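Local coordinates for protein alpha-1,2-mannosidase (Bacteroides thetaiotaomicron, PDB 2WW2) that hydrolyses alpha-mannosides with inversion of configuration, as a calcium-dependent enzyme of glycoside hydrolase family 92, at residues G539-F551 with A590-K602. Sequence-based numbering, arbitrary orientation.
Sequences GHEPMIARLDSMF and AIYLYDYIGQPWK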
ATOM      1  N   GLY A 539      18.966 -21.015   8.348  1.00 16.38           N
ATOM      2  CA  GLY A 539      18.476 -22.347   8.743  1.00 15.84           C
ATOM      3  C   GLY A 539      17.027 -22.572   8.363  1.00 15.41           C
ATOM      4  O   GLY A 539      16.375 -21.675   7.826  1.00 15.17           O
ATOM      5  N   HIS A 540      16.507 -23.762   8.659  1.00 15.02           N
ATOM      6  CA  HIS A 540      15.117 -24.072   8.337  1.00 15.43           C
ATOM      7  C   HIS A 540      14.160 -23.100   9.014  1.00 15.97           C
ATOM      8  O   HIS A 540      13.185 -22.656   8.407  1.00 15.80           O
ATOM      9  CB  HIS A 540      14.758 -25.511   8.726  1.00 14.78           C
ATOM     10  CG  HIS A 540      15.430 -26.549   7.880  1.00 13.86           C
ATOM     11  ND1 HIS A 540      15.300 -27.898   8.120  1.00 12.06           N
ATOM     12  CD2 HIS A 540      16.250 -26.433   6.807  1.00 13.13           C
ATOM     13  CE1 HIS A 540      15.996 -28.571   7.218  1.00 13.51           C
ATOM     14  NE2 HIS A 540      16.589 -27.707   6.414  1.00 11.03           N
ATOM     15  N   GLU A 541      14.443 -22.772  10.271  1.00 16.45           N
ATOM     16  CA  GLU A 541      13.573 -21.875  11.046  1.00 17.63           C
ATOM     17  C   GLU A 541      13.367 -20.509  10.402  1.00 17.30           C
ATOM     18  O   GLU A 541      12.233 -20.082  10.204  1.00 17.81           O
ATOM     19  CB  GLU A 541      14.107 -21.720  12.471  1.00 17.71           C
ATOM     20  CG  GLU A 541      13.334 -20.747  13.343  1.00 21.15           C
ATOM     21  CD  GLU A 541      13.816 -20.827  14.779  1.00 25.56           C
ATOM     22  OE1 GLU A 541      14.812 -20.138  15.117  1.00 25.59           O
ATOM     23  OE2 GLU A 541      13.216 -21.612  15.557  1.00 27.81           O
ATOM     24  N   PRO A 542      14.458 -19.805  10.090  1.00 17.54           N
ATOM     25  CA  PRO A 542      14.328 -18.504   9.449  1.00 17.52           C
ATOM     26  C   PRO A 542      13.708 -18.594   8.057  1.00 17.78           C
ATOM     27  O   PRO A 542      13.024 -17.663   7.630  1.00 17.80           O
ATOM     28  CB  PRO A 542      15.775 -18.014   9.346  1.00 17.47           C
ATOM     29  CG  PRO A 542      16.520 -18.785  10.323  1.00 17.74           C
ATOM     30  CD  PRO A 542      15.850 -20.110  10.451  1.00 17.69           C
ATOM     31  N   MET A 543      13.949 -19.692   7.341  1.00 17.64           N
ATOM     32  CA  MET A 543      13.356 -19.846   6.023  1.00 17.86           C
ATOM     33  C   MET A 543      11.847 -20.044   6.107  1.00 17.83           C
ATOM     34  O   MET A 543      11.096 -19.458   5.337  1.00 17.77           O
ATOM     35  CB  MET A 543      13.998 -20.985   5.219  1.00 17.88           C
ATOM     36  CG  MET A 543      13.357 -21.093   3.836  1.00 19.74           C
ATOM     37  SD  MET A 543      13.907 -22.465   2.830  1.00 24.60           S
ATOM     38  CE  MET A 543      15.296 -21.761   2.002  1.00 21.73           C
ATOM     39  N   ILE A 544      11.410 -20.871   7.047  1.00 17.87           N
ATOM     40  CA  ILE A 544       9.994 -21.079   7.283  1.00 18.84           C
ATOM     41  C   ILE A 544       9.296 -19.753   7.623  1.00 19.48           C
ATOM     42  O   ILE A 544       8.176 -19.484   7.169  1.00 19.06           O
ATOM     43  CB  ILE A 544       9.771 -22.083   8.428  1.00 18.82           C
ATOM     44  CG1 ILE A 544      10.164 -23.493   7.982  1.00 18.53           C
ATOM     45  CG2 ILE A 544       8.327 -22.008   8.924  1.00 19.33           C
ATOM     46  CD1 ILE A 544      10.406 -24.461   9.142  1.00 18.94           C
ATOM     47  N   ALA A 545       9.971 -18.923   8.406  1.00 19.99           N
ATOM     48  CA  ALA A 545       9.413 -17.638   8.819  1.00 20.73           C
ATOM     49  C   ALA A 545       9.253 -16.712   7.627  1.00 20.95           C
ATOM     50  O   ALA A 545       8.275 -15.989   7.519  1.00 21.46           O
ATOM     51  CB  ALA A 545      10.306 -16.990   9.867  1.00 20.56           C
ATOM     52  N   ARG A 546      10.212 -16.748   6.718  1.00 21.41           N
ATOM     53  CA  ARG A 546      10.149 -15.900   5.546  1.00 21.60           C
ATOM     54  C   ARG A 546       9.092 -16.351   4.550  1.00 22.35           C
ATOM     55  O   ARG A 546       8.462 -15.520   3.889  1.00 22.12           O
ATOM     56  CB  ARG A 546      11.525 -15.783   4.921  1.00 21.38           C
ATOM     57  CG  ARG A 546      12.472 -15.123   5.893  1.00 21.25           C
ATOM     58  CD  ARG A 546      13.859 -14.995   5.337  1.00 20.77           C
ATOM     59  NE  ARG A 546      13.895 -14.199   4.113  1.00 20.61           N
ATOM     60  CZ  ARG A 546      15.021 -13.719   3.598  1.00 20.49           C
ATOM     61  NH1 ARG A 546      16.175 -13.949   4.214  1.00 19.37           N
ATOM     62  NH2 ARG A 546      14.996 -13.012   2.475  1.00 21.04           N
ATOM     63  N   LEU A 547       8.878 -17.662   4.462  1.00 22.19           N
ATOM     64  CA  LEU A 547       7.798 -18.188   3.645  1.00 22.78           C
ATOM     65  C   LEU A 547       6.482 -17.755   4.267  1.00 23.65           C
ATOM     66  O   LEU A 547       5.561 -17.307   3.567  1.00 23.66           O
ATOM     67  CB  LEU A 547       7.854 -19.712   3.577  1.00 21.84           C
ATOM     68  CG  LEU A 547       8.919 -20.308   2.663  1.00 20.58           C
ATOM     69  CD1 LEU A 547       8.963 -21.810   2.895  1.00 17.28           C
ATOM     70  CD2 LEU A 547       8.606 -19.992   1.200  1.00 17.92           C
ATOM     71  N   ASP A 548       6.400 -17.887   5.585  1.00 24.29           N
ATOM     72  CA  ASP A 548       5.213 -17.471   6.310  1.00 25.66           C
ATOM     73  C   ASP A 548       4.922 -15.982   6.070  1.00 26.61           C
ATOM     74  O   ASP A 548       3.763 -15.590   5.964  1.00 26.79           O
ATOM     75  CB  ASP A 548       5.347 -17.758   7.808  1.00 25.91           C
ATOM     76  CG  ASP A 548       5.237 -19.242   8.146  1.00 26.17           C
ATOM     77  OD1 ASP A 548       4.853 -20.056   7.272  1.00 24.99           O
ATOM     78  OD2 ASP A 548       5.524 -19.589   9.306  1.00 25.25           O
ATOM     79  N   SER A 549       5.969 -15.163   5.962  1.00 27.91           N
ATOM     80  CA  SER A 549       5.791 -13.725   5.722  1.00 29.14           C
ATOM     81  C   SER A 549       5.332 -13.422   4.291  1.00 30.30           C
ATOM     82  O   SER A 549       5.077 -12.264   3.931  1.00 30.40           O
ATOM     83  CB  SER A 549       7.068 -12.947   6.055  1.00 29.27           C
ATOM     84  OG  SER A 549       8.047 -13.085   5.036  1.00 29.58           O
ATOM     85  N   MET A 550       5.222 -14.460   3.470  1.00 31.10           N
ATOM     86  CA  MET A 550       4.675 -14.288   2.134  1.00 32.33           C
ATOM     87  C   MET A 550       3.210 -14.667   2.082  1.00 32.53           C
ATOM     88  O   MET A 550       2.433 -14.016   1.392  1.00 32.84           O
ATOM     89  CB  MET A 550       5.443 -15.118   1.110  1.00 32.48           C
ATOM     90  CG  MET A 550       6.655 -14.431   0.530  1.00 35.37           C
ATOM     91  SD  MET A 550       7.186 -15.301  -0.959  1.00 42.44           S
ATOM     92  CE  MET A 550       8.067 -14.013  -1.840  1.00 40.41           C
ATOM     93  N   PHE A 551       2.833 -15.714   2.811  1.00 33.16           N
ATOM     94  CA  PHE A 551       1.472 -16.257   2.740  1.00 34.05           C
ATOM     95  C   PHE A 551       0.608 -15.968   3.967  1.00 35.18           C
ATOM     96  O   PHE A 551      -0.455 -16.574   4.134  1.00 35.44           O
ATOM     97  CB  PHE A 551       1.514 -17.770   2.558  1.00 33.61           C
ATOM     98  CG  PHE A 551       2.498 -18.229   1.542  1.00 32.32           C
ATOM     99  CD1 PHE A 551       2.337 -17.904   0.210  1.00 31.06           C
ATOM    100  CD2 PHE A 551       3.580 -19.003   1.915  1.00 30.41           C
ATOM    101  CE1 PHE A 551       3.245 -18.336  -0.731  1.00 31.01           C
ATOM    102  CE2 PHE A 551       4.490 -19.435   0.979  1.00 29.38           C
ATOM    103  CZ  PHE A 551       4.328 -19.100  -0.348  1.00 29.70           C
ATOM    104  N   ALA A 590       7.441 -21.707  -4.713  1.00 11.93           N
ATOM    105  CA  ALA A 590       7.795 -21.405  -3.316  1.00 11.44           C
ATOM    106  C   ALA A 590       6.872 -22.039  -2.272  1.00 10.95           C
ATOM    107  O   ALA A 590       7.323 -22.424  -1.193  1.00  9.91           O
ATOM    108  CB  ALA A 590       7.917 -19.893  -3.098  1.00 10.89           C
ATOM    109  N   ILE A 591       5.584 -22.154  -2.574  1.00 10.79           N
ATOM    110  CA  ILE A 591       4.682 -22.795  -1.618  1.00 11.66           C
ATOM    111  C   ILE A 591       5.115 -24.219  -1.272  1.00 11.34           C
ATOM    112  O   ILE A 591       4.851 -24.701  -0.167  1.00 11.93           O
ATOM    113  CB  ILE A 591       3.223 -22.818  -2.107  1.00 12.04           C
ATOM    114  CG1 ILE A 591       2.630 -21.430  -1.961  1.00 14.23           C
ATOM    115  CG2 ILE A 591       2.405 -23.769  -1.242  1.00 14.30           C
ATOM    116  CD1 ILE A 591       1.137 -21.350  -2.354  1.00 15.02           C
ATOM    117  N   TYR A 592       5.814 -24.877  -2.197  1.00 10.52           N
ATOM    118  CA  TYR A 592       6.225 -26.263  -1.974  1.00 10.03           C
ATOM    119  C   TYR A 592       7.488 -26.361  -1.135  1.00 10.31           C
ATOM    120  O   TYR A 592       7.890 -27.467  -0.772  1.00 10.64           O
ATOM    121  CB  TYR A 592       6.439 -27.003  -3.304  1.00  9.11           C
ATOM    122  CG  TYR A 592       5.132 -27.328  -4.010  1.00  8.92           C
ATOM    123  CD1 TYR A 592       4.437 -28.503  -3.714  1.00  8.27           C
ATOM    124  CD2 TYR A 592       4.583 -26.448  -4.935  1.00  9.63           C
ATOM    125  CE1 TYR A 592       3.230 -28.805  -4.332  1.00  8.66           C
ATOM    126  CE2 TYR A 592       3.360 -26.731  -5.560  1.00  8.36           C
ATOM    127  CZ  TYR A 592       2.692 -27.915  -5.240  1.00  9.87           C
ATOM    128  OH  TYR A 592       1.495 -28.221  -5.860  1.00  9.47           O
ATOM    129  N   LEU A 593       8.117 -25.231  -0.826  1.00 10.06           N
ATOM    130  CA  LEU A 593       9.417 -25.276  -0.129  1.00 10.86           C
ATOM    131  C   LEU A 593       9.287 -25.782   1.312  1.00 11.12           C
ATOM    132  O   LEU A 593      10.245 -26.288   1.880  1.00 11.40           O
ATOM    133  CB  LEU A 593      10.133 -23.920  -0.191  1.00 10.93           C
ATOM    134  CG  LEU A 593      10.678 -23.532  -1.574  1.00 12.22           C
ATOM    135  CD1 LEU A 593      11.196 -22.075  -1.594  1.00 11.92           C
ATOM    136  CD2 LEU A 593      11.778 -24.474  -1.981  1.00 12.39           C
ATOM    137  N   TYR A 594       8.107 -25.656   1.910  1.00 11.50           N
ATOM    138  CA  TYR A 594       7.921 -26.212   3.252  1.00 11.61           C
ATOM    139  C   TYR A 594       8.193 -27.721   3.287  1.00 11.63           C
ATOM    140  O   TYR A 594       8.518 -28.244   4.343  1.00 12.22           O
ATOM    141  CB  TYR A 594       6.531 -25.965   3.783  1.00 11.54           C
ATOM    142  CG  TYR A 594       6.132 -24.510   4.001  1.00 12.55           C
ATOM    143  CD1 TYR A 594       6.550 -23.808   5.132  1.00 13.52           C
ATOM    144  CD2 TYR A 594       5.272 -23.874   3.118  1.00 12.85           C
ATOM    145  CE1 TYR A 594       6.138 -22.497   5.359  1.00 12.68           C
ATOM    146  CE2 TYR A 594       4.862 -22.550   3.323  1.00 13.87           C
ATOM    147  CZ  TYR A 594       5.297 -21.874   4.441  1.00 15.68           C
ATOM    148  OH  TYR A 594       4.877 -20.575   4.648  1.00 15.26           O
ATOM    149  N   ASP A 595       8.052 -28.397   2.144  1.00 10.98           N
ATOM    150  CA  ASP A 595       8.316 -29.849   2.025  1.00 10.50           C
ATOM    151  C   ASP A 595       9.774 -30.201   2.267  1.00 10.84           C
ATOM    152  O   ASP A 595      10.099 -31.359   2.555  1.00 10.36           O
ATOM    153  CB  ASP A 595       7.983 -30.363   0.619  1.00 10.15           C
ATOM    154  CG  ASP A 595       6.492 -30.642   0.396  1.00 10.46           C
ATOM    155  OD1 ASP A 595       5.707 -30.695   1.360  1.00 10.02           O
ATOM    156  OD2 ASP A 595       6.110 -30.854  -0.783  1.00 10.19           O
ATOM    157  N   TYR A 596      10.655 -29.213   2.105  1.00 11.08           N
ATOM    158  CA  TYR A 596      12.106 -29.418   2.161  1.00 10.74           C
ATOM    159  C   TYR A 596      12.692 -29.091   3.534  1.00 10.82           C
ATOM    160  O   TYR A 596      13.858 -29.395   3.820  1.00  9.75           O
ATOM    161  CB  TYR A 596      12.807 -28.543   1.095  1.00 11.07           C
ATOM    162  CG  TYR A 596      12.454 -28.928  -0.328  1.00 10.78           C
ATOM    163  CD1 TYR A 596      13.393 -29.553  -1.155  1.00  8.97           C
ATOM    164  CD2 TYR A 596      11.184 -28.682  -0.837  1.00  8.09           C
ATOM    165  CE1 TYR A 596      13.069 -29.926  -2.457  1.00  9.26           C
ATOM    166  CE2 TYR A 596      10.843 -29.053  -2.134  1.00 10.24           C
ATOM    167  CZ  TYR A 596      11.795 -29.676  -2.938  1.00  9.42           C
ATOM    168  OH  TYR A 596      11.441 -30.050  -4.212  1.00 11.98           O
ATOM    169  N   ILE A 597      11.890 -28.444   4.376  1.00 10.95           N
ATOM    170  CA  ILE A 597      12.402 -27.920   5.626  1.00 11.57           C
ATOM    171  C   ILE A 597      11.508 -28.297   6.803  1.00 11.86           C
ATOM    172  O   ILE A 597      11.529 -27.628   7.829  1.00 12.20           O
ATOM    173  CB  ILE A 597      12.591 -26.379   5.544  1.00 11.39           C
ATOM    174  CG1 ILE A 597      11.259 -25.678   5.302  1.00 12.33           C
ATOM    175  CG2 ILE A 597      13.516 -26.035   4.408  1.00 11.03           C
ATOM    176  CD1 ILE A 597      11.411 -24.245   4.844  1.00 13.05           C
ATOM    177  N   GLY A 598      10.689 -29.333   6.626  1.00 11.91           N
ATOM    178  CA  GLY A 598      10.061 -30.011   7.757  1.00 11.60           C
ATOM    179  C   GLY A 598       8.653 -29.635   8.156  1.00 12.02           C
ATOM    180  O   GLY A 598       8.172 -30.074   9.199  1.00 11.69           O
ATOM    181  N   GLN A 599       7.965 -28.838   7.347  1.00 11.83           N
ATOM    182  CA  GLN A 599       6.592 -28.496   7.703  1.00 12.04           C
ATOM    183  C   GLN A 599       5.640 -28.623   6.516  1.00 11.66           C
ATOM    184  O   GLN A 599       5.064 -27.623   6.072  1.00 12.00           O
ATOM    185  CB  GLN A 599       6.530 -27.089   8.300  1.00 12.30           C
ATOM    186  CG  GLN A 599       7.448 -26.893   9.525  1.00 14.33           C
ATOM    187  CD  GLN A 599       7.168 -25.589  10.251  1.00 18.62           C
ATOM    188  OE1 GLN A 599       6.654 -24.634   9.662  1.00 20.20           O
ATOM    189  NE2 GLN A 599       7.516 -25.537  11.534  1.00 19.12           N
ATOM    190  N   PRO A 600       5.475 -29.851   5.997  1.00 11.17           N
ATOM    191  CA  PRO A 600       4.648 -30.090   4.805  1.00 11.37           C
ATOM    192  C   PRO A 600       3.203 -29.626   4.977  1.00 11.37           C
ATOM    193  O   PRO A 600       2.526 -29.336   3.990  1.00 10.99           O
ATOM    194  CB  PRO A 600       4.722 -31.624   4.598  1.00 11.05           C
ATOM    195  CG  PRO A 600       5.299 -32.169   5.856  1.00 11.18           C
ATOM    196  CD  PRO A 600       6.142 -31.078   6.468  1.00 11.46           C
ATOM    197  N   TRP A 601       2.732 -29.551   6.220  1.00 11.19           N
ATOM    198  CA  TRP A 601       1.345 -29.144   6.454  1.00 11.56           C
ATOM    199  C   TRP A 601       1.083 -27.715   6.003  1.00 11.75           C
ATOM    200  O   TRP A 601      -0.026 -27.399   5.594  1.00 11.57           O
ATOM    201  CB  TRP A 601       0.912 -29.349   7.917  1.00 11.85           C
ATOM    202  CG  TRP A 601       1.746 -28.623   8.949  1.00 12.24           C
ATOM    203  CD1 TRP A 601       1.521 -27.377   9.465  1.00 14.14           C
ATOM    204  CD2 TRP A 601       2.914 -29.127   9.610  1.00 13.98           C
ATOM    205  NE1 TRP A 601       2.494 -27.064  10.390  1.00 14.12           N
ATOM    206  CE2 TRP A 601       3.358 -28.125  10.501  1.00 14.04           C
ATOM    207  CE3 TRP A 601       3.633 -30.323   9.525  1.00 12.99           C
ATOM    208  CZ2 TRP A 601       4.487 -28.286  11.307  1.00 14.30           C
ATOM    209  CZ3 TRP A 601       4.758 -30.483  10.339  1.00 14.48           C
ATOM    210  CH2 TRP A 601       5.170 -29.469  11.214  1.00 14.27           C
ATOM    211  N   LYS A 602       2.105 -26.862   6.066  1.00 11.37           N
ATOM    212  CA  LYS A 602       1.975 -25.495   5.574  1.00 11.89           C
ATOM    213  C   LYS A 602       1.855 -25.425   4.035  1.00 11.46           C
ATOM    214  O   LYS A 602       1.099 -24.627   3.508  1.00 11.73           O
ATOM    215  CB  LYS A 602       3.119 -24.628   6.105  1.00 11.26           C
ATOM    216  CG  LYS A 602       3.039 -24.414   7.637  1.00 12.27           C
ATOM    217  CD  LYS A 602       4.121 -23.416   8.126  1.00 13.00           C
ATOM    218  CE  LYS A 602       3.956 -23.050   9.607  1.00 13.93           C
ATOM    219  NZ  LYS A 602       5.141 -22.243  10.030  1.00 14.01           N
TER
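Ala590 and Ile591 meet the C-terminal part of helix 540-551: the Ala590 carbonyl oxygen lies 3.6 Å from Leu547 CD2, and Ile591 CG1 reaches Phe551 CZ obliquely. Leu593 adds CB against Leu547 CD1. The ring of Tyr594 is clasped between two aliphatic groups, Leu547 CD1 over the centre of one face (CH-pi, 3.8 Å from the centroid) and Lys602 CB over the centre of the other, while its OH also touches the Phe551 ring edge. Tyr594 OH donates to Asp548 OD1 (2.7 Å), arriving on the anti side, 18° out of the carboxylate plane. Ile597 lays CB over one face of the His540 imidazole in a CH-pi contact. Its CG1, set between backbone N and carbonyl carbon (chi1 62°), carries CD1 to Met543 SD and Ile544 CG1; Ile597 CD1 and Ile544 CG1 are tight at 3.5 Å. Gln599 crosses Ile544 at about a right angle, its amide against CD1 and CG2. The extended chain of Lys602 brings NZ to the syn lone pair of Asp548 OD2 in a 2.8 Å salt bridge, and Lys602 NZ also donates to Gln599 OE1 (2.9 Å) in the carbonyl plane. Asp548 thus ties both Tyr594 and Lys602 to its helix. In the GH92 catalytic domain, of the six-hairpin clan, the contact joins helix 540-551 to the irregular, partly helical run entering helix 600-613; helix 530-537 flanks His540, whose NE2 is hydrogen-bonded to Glu531, and strand 651-654 touches Tyr592, Asp595 and Tyr596.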